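Side-chain contact in lysosome-associated membrane glycoprotein 1 (Mus musculus, PDB 5GV0), which is a heavily glycosylated lysosomal membrane glycoprotein whose membrane-proximal luminal domain, built of beta strands, probably takes part in assembly of the protein: residues Val62-Lys65 with Asn66-Leu69. Numbering follows the deposited sequence.
Sequences VENK and NRAL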
loop_
_atom_site.group_PDB
_atom_site.type_symbol
_atom_site.label_atom_id
_atom_site.label_comp_id
_atom_site.label_asym_id
_atom_site.label_seq_id
_atom_site.Cartn_x
_atom_site.Cartn_y
_atom_site.Cartn_z
ATOM N N VAL A 62 3.003 6.780 3.671
ATOM C CA VAL A 62 3.809 6.378 4.809
ATOM C C VAL A 62 5.261 6.738 4.518
ATOM O O VAL A 62 5.823 6.341 3.494
ATOM C CB VAL A 62 3.646 4.867 5.124
ATOM C CG1 VAL A 62 2.191 4.566 5.459
ATOM C CG2 VAL A 62 4.082 4.000 3.956
ATOM N N GLU A 63 5.872 7.513 5.402
ATOM C CA GLU A 63 7.173 8.061 5.068
ATOM C C GLU A 63 8.115 8.209 6.250
ATOM O O GLU A 63 7.705 8.219 7.414
ATOM C CB GLU A 63 7.003 9.418 4.382
ATOM C CG GLU A 63 6.276 10.465 5.211
ATOM C CD GLU A 63 5.915 11.694 4.395
ATOM O OE1 GLU A 63 6.753 12.150 3.585
ATOM O OE2 GLU A 63 4.788 12.201 4.552
ATOM N N ASN A 64 9.394 8.309 5.915
ATOM C CA ASN A 64 10.428 8.693 6.855
ATOM C C ASN A 64 11.440 9.566 6.120
ATOM O O ASN A 64 11.157 10.054 5.024
ATOM C CB ASN A 64 11.086 7.463 7.483
ATOM C CG ASN A 64 11.646 6.504 6.456
ATOM O OD1 ASN A 64 12.306 6.905 5.499
ATOM N ND2 ASN A 64 11.388 5.216 6.654
ATOM N N LYS A 65 12.614 9.756 6.712
ATOM C CA LYS A 65 13.606 10.675 6.163
ATOM C C LYS A 65 14.108 10.269 4.774
ATOM O O LYS A 65 14.419 11.125 3.947
ATOM C CB LYS A 65 14.790 10.794 7.128
ATOM C CG LYS A 65 15.779 11.893 6.774
ATOM C CD LYS A 65 16.867 12.017 7.830
ATOM C CE LYS A 65 17.749 10.779 7.870
ATOM N NZ LYS A 65 18.504 10.593 6.599
ATOM N N ASN A 66 14.173 8.968 4.515
ATOM C CA ASN A 66 14.784 8.471 3.285
ATOM C C ASN A 66 13.812 7.871 2.278
ATOM O O ASN A 66 14.225 7.406 1.217
ATOM C CB ASN A 66 15.846 7.423 3.620
ATOM C CG ASN A 66 17.119 8.034 4.170
ATOM O OD1 ASN A 66 17.493 7.790 5.317
ATOM N ND2 ASN A 66 17.794 8.831 3.349
ATOM N N ARG A 67 12.522 7.893 2.593
ATOM C CA ARG A 67 11.567 7.132 1.800
ATOM C C ARG A 67 10.144 7.626 1.987
ATOM O O ARG A 67 9.728 7.923 3.104
ATOM C CB ARG A 67 11.653 5.655 2.182
ATOM C CG ARG A 67 10.786 4.717 1.365
ATOM C CD ARG A 67 10.199 3.640 2.261
ATOM N NE ARG A 67 9.052 4.146 3.002
ATOM C CZ ARG A 67 8.775 3.850 4.268
ATOM N NH1 ARG A 67 9.564 3.042 4.968
ATOM N NH2 ARG A 67 7.698 4.372 4.834
ATOM N N ALA A 68 9.399 7.710 0.890
ATOM C CA ALA A 68 7.976 7.986 0.962
ATOM C C ALA A 68 7.229 7.025 0.061
ATOM O O ALA A 68 7.525 6.923 -1.132
ATOM C CB ALA A 68 7.681 9.433 0.574
ATOM N N LEU A 69 6.276 6.310 0.644
ATOM C CA LEU A 69 5.438 5.370 -0.089
ATOM C C LEU A 69 4.003 5.841 -0.081
ATOM O O LEU A 69 3.441 6.054 0.993
ATOM C CB LEU A 69 5.516 3.978 0.535
ATOM C CG LEU A 69 4.513 2.956 -0.020
ATOM C CD1 LEU A 69 4.879 2.550 -1.441
ATOM C CD2 LEU A 69 4.433 1.725 0.887
#
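In the tight beta hairpin formed by strands 57-64 and 67-76, V62 pairs with L69 two residue pairs back from the turn at K65 and N66, showing how side chains finish what the backbone ladder begins. This antiparallel pair is hydrogen-bonded: V62 N gives to L69 O at 2.8 Å and L69 N returns to V62 O at 2.9 Å. That same V62 O accepts a second hydrogen bond, from R67 NH2, at 3.0 Å. The donors come from opposite carbonyl faces; the guanidinium bond is nearly straight (172°), V62 O in the guanidinium plane but NH2 well above the carbonyl plane. R67 gets there by folding: CG leaves anti to the backbone N (chi1 -176°), then the chain bends at chi2 and chi3. N64 ND2 lies over one R67 guanidinium face, the amide displaced toward the rim and the planes 57° apart. N64 ND2 and R67 NH1, both donors, come within 3.3 Å, an approach probably offset by the D47 carboxylate, which salt-bridges R67 NH2 and accepts from N64 ND2. N64 also braces the turn, since its OD1 takes the N66 N-H at 3.0 Å through a bent bond, while its own N bonds R67 O at 2.9 Å. In the turn, K65 bends at chi3 and chi4 so that NZ donates to N66 OD1 at 3.2 Å, from above the amide plane. On the V62 and L69 side, V62 CG2 rests against L69 CB at 3.7 Å. E63 and A68 face the other way, where A68 touches an attached N-acetylglucosamine. Strands 48-52 and 81-92 flank the hairpin in an antiparallel sheet, and R67 and L69 pack on L25 of strand 14-30, bringing their face against the domain's other sheet, consistent with the beta-prism fold of LAMP luminal domains.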